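Local coordinates for protein heme oxygenase (mycobilin-producing) (Mycobacterium tuberculosis, PDB 6DS8) that breaks open the heme macrocycle by oxidation to give mycobilin isomers and release free iron, working as a homodimer, at residues A[3-8]-A[51-56]. The protein carries 1 engineered substitution. Residues are numbered along the deposited sequence; the frame is centred on the assembly and turned at random.
With MNH (manganese protoporphyrin IX), chain D.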
# COMPACT_ATOMS: atom_id res chain seq x y z
N VAL A 3 4.94 2.39 -6.82
CA VAL A 3 3.98 1.44 -6.32
C VAL A 3 2.76 1.50 -7.22
O VAL A 3 2.32 2.60 -7.60
CB VAL A 3 3.61 1.74 -4.86
CG1 VAL A 3 2.28 1.11 -4.52
CG2 VAL A 3 4.75 1.31 -3.94
N LYS A 4 2.29 0.32 -7.65
CA LYS A 4 1.05 0.14 -8.40
C LYS A 4 0.13 -0.78 -7.58
O LYS A 4 0.39 -1.98 -7.45
CB LYS A 4 1.30 -0.47 -9.79
CG LYS A 4 2.51 0.05 -10.59
CD LYS A 4 2.13 1.26 -11.42
CE LYS A 4 3.36 1.97 -12.03
NZ LYS A 4 3.01 3.37 -12.41
N ILE A 5 -0.93 -0.22 -7.02
CA ILE A 5 -1.94 -0.98 -6.30
C ILE A 5 -3.10 -1.24 -7.25
O ILE A 5 -3.71 -0.29 -7.75
CB ILE A 5 -2.44 -0.22 -5.06
CG1 ILE A 5 -1.25 0.24 -4.20
CG2 ILE A 5 -3.44 -1.07 -4.27
CD1 ILE A 5 -1.65 1.03 -2.97
N ASN A 6 -3.44 -2.50 -7.49
CA ASN A 6 -4.71 -2.77 -8.15
C ASN A 6 -5.79 -2.97 -7.08
O ASN A 6 -5.74 -3.93 -6.29
CB ASN A 6 -4.62 -3.97 -9.10
CG ASN A 6 -5.60 -3.83 -10.29
OD1 ASN A 6 -5.80 -2.70 -10.78
ND2 ASN A 6 -6.24 -4.94 -10.72
N ALA A 7 -6.76 -2.07 -7.07
CA ALA A 7 -7.89 -2.08 -6.11
C ALA A 7 -9.06 -2.84 -6.72
O ALA A 7 -9.73 -2.32 -7.59
CB ALA A 7 -8.24 -0.68 -5.68
N ILE A 8 -9.25 -4.07 -6.26
CA ILE A 8 -10.26 -4.97 -6.87
C ILE A 8 -11.49 -5.15 -6.00
O ILE A 8 -11.40 -5.43 -4.83
CB ILE A 8 -9.62 -6.29 -7.34
CG1 ILE A 8 -9.14 -7.13 -6.17
CG2 ILE A 8 -8.51 -6.00 -8.30
CD1 ILE A 8 -8.38 -8.36 -6.59
N PHE A 51 -6.57 -4.80 -2.00
CA PHE A 51 -5.47 -4.02 -2.56
C PHE A 51 -4.36 -4.99 -2.95
O PHE A 51 -3.80 -5.66 -2.07
CB PHE A 51 -4.95 -3.01 -1.54
CG PHE A 51 -5.71 -1.68 -1.49
CD1 PHE A 51 -7.03 -1.58 -1.90
CD2 PHE A 51 -5.06 -0.51 -1.01
CE1 PHE A 51 -7.71 -0.34 -1.83
CE2 PHE A 51 -5.73 0.71 -0.94
CZ PHE A 51 -7.07 0.79 -1.35
N VAL A 52 -4.05 -5.09 -4.24
CA VAL A 52 -2.88 -5.84 -4.71
C VAL A 52 -1.75 -4.83 -4.86
O VAL A 52 -1.71 -4.03 -5.82
CB VAL A 52 -3.16 -6.59 -6.01
CG1 VAL A 52 -1.94 -7.41 -6.43
CG2 VAL A 52 -4.42 -7.46 -5.87
N VAL A 53 -0.84 -4.80 -3.87
CA VAL A 53 0.19 -3.78 -3.76
C VAL A 53 1.50 -4.31 -4.31
O VAL A 53 2.08 -5.25 -3.75
CB VAL A 53 0.37 -3.36 -2.30
CG1 VAL A 53 1.25 -2.13 -2.21
CG2 VAL A 53 -1.01 -3.11 -1.70
N THR A 54 1.98 -3.69 -5.41
CA THR A 54 3.23 -4.08 -6.05
C THR A 54 4.21 -2.91 -6.04
O THR A 54 3.81 -1.74 -6.19
CB THR A 54 3.00 -4.57 -7.50
OG1 THR A 54 2.74 -3.47 -8.39
CG2 THR A 54 1.83 -5.57 -7.53
N HIS A 55 5.49 -3.25 -5.82
CA HIS A 55 6.59 -2.29 -5.72
C HIS A 55 7.56 -2.56 -6.86
O HIS A 55 7.87 -3.73 -7.15
CB HIS A 55 7.36 -2.39 -4.39
CG HIS A 55 6.49 -2.29 -3.18
ND1 HIS A 55 5.56 -3.26 -2.84
CD2 HIS A 55 6.41 -1.34 -2.21
CE1 HIS A 55 4.95 -2.91 -1.72
NE2 HIS A 55 5.45 -1.75 -1.32
N TRP A 56 8.02 -1.51 -7.52
CA TRP A 56 8.94 -1.69 -8.64
C TRP A 56 10.03 -0.64 -8.58
O TRP A 56 9.83 0.47 -8.06
CB TRP A 56 8.24 -1.62 -10.01
CG TRP A 56 7.09 -2.52 -10.11
CD1 TRP A 56 5.86 -2.35 -9.51
CD2 TRP A 56 7.02 -3.76 -10.83
NE1 TRP A 56 5.05 -3.41 -9.81
CE2 TRP A 56 5.71 -4.28 -10.62
CE3 TRP A 56 7.91 -4.47 -11.65
CZ2 TRP A 56 5.28 -5.49 -11.20
CZ3 TRP A 56 7.48 -5.68 -12.22
CH2 TRP A 56 6.17 -6.17 -11.98
MN MNH D . -4.24 -8.73 -11.41
CHA MNH D . -7.01 -10.10 -12.35
CHB MNH D . -4.94 -6.12 -13.41
CHC MNH D . -1.34 -7.27 -10.75
CHD MNH D . -3.18 -11.44 -10.31
NA MNH D . -5.75 -8.21 -12.80
C1A MNH D . -6.98 -8.83 -12.90
C2A MNH D . -7.91 -8.01 -13.66
C3A MNH D . -7.28 -6.91 -14.13
C4A MNH D . -5.97 -7.03 -13.50
CMA MNH D . -7.77 -5.74 -14.97
CAA MNH D . -9.33 -8.50 -13.94
CBA MNH D . -10.32 -7.98 -12.88
CGA MNH D . -11.83 -7.98 -13.18
O1A MNH D . -12.34 -8.78 -14.00
O2A MNH D . -12.48 -7.09 -12.55
NB MNH D . -3.26 -6.86 -12.06
C1B MNH D . -3.69 -5.85 -12.90
C2B MNH D . -2.87 -4.66 -12.91
C3B MNH D . -1.98 -5.03 -11.89
C4B MNH D . -2.11 -6.38 -11.47
CMB MNH D . -3.27 -3.41 -13.72
CAB MNH D . -0.82 -4.24 -11.31
CBB MNH D . -0.37 -3.80 -9.93
NC MNH D . -2.32 -9.37 -10.71
C1C MNH D . -1.25 -8.58 -10.33
C2C MNH D . -0.23 -9.37 -9.67
C3C MNH D . -0.76 -10.60 -9.56
C4C MNH D . -2.08 -10.60 -10.18
CMC MNH D . 1.06 -8.78 -9.08
CAC MNH D . -0.15 -11.79 -8.85
CBC MNH D . 0.91 -12.71 -9.39
ND MNH D . -5.01 -10.65 -11.31
C1D MNH D . -4.49 -11.73 -10.62
C2D MNH D . -5.44 -12.84 -10.48
C3D MNH D . -6.50 -12.41 -11.19
C4D MNH D . -6.27 -11.06 -11.66
CMD MNH D . -5.22 -14.14 -9.75
CAD MNH D . -7.87 -13.08 -11.27
CBD MNH D . -8.83 -12.41 -10.29
CGD MNH D . -10.26 -12.90 -10.23
O1D MNH D . -10.58 -14.07 -10.51
O2D MNH D . -11.15 -12.07 -9.91
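Thr-54 bonds to Lys-4 three times: two backbone N-H...O=C bonds make a hydrogen-bonded antiparallel pair, and the Thr-54 hydroxyl adds a third. Lys-4 O thus accepts twice, from Thr-54 N above its carbonyl plane and from Thr-54 OG1 within it. With chi1 at 76°, Thr-54 OG1 sits between its own backbone N and carbonyl carbon and meets an in-plane lone pair of Lys-4 O at 2.9 Å. Trp-56 NE1 donates to that OG1 in turn, 2.7 Å away and in the plane of the indole, so the hydroxyl relays between ring and strand. Asn-6 and Val-52 form the next hydrogen-bonded pair. On this face the two strands help wall the heme pocket: Asn-6, Val-52 CG1 and Thr-54 CG2 touch the manganese porphyrin, and its vinyl CBB comes 3.5 Å from Thr-54 OG1.

The other face is mostly apolar. Ile-5 splits its branches, CG1 running alongside Val-53 CG1 and CG2 meeting Phe-51 CG at 3.6 Å, while Ala-7 CB touches the same ring at CE1. Val-3 CG2 lies against His-55 CD2.

These are the central strands of the ferredoxin-like sheet, flanked by 35-45 and 85-98. The second subunit packs on Val-3, Ile-5 and Phe-51; helix 59-67 touches Lys-4 and Trp-56.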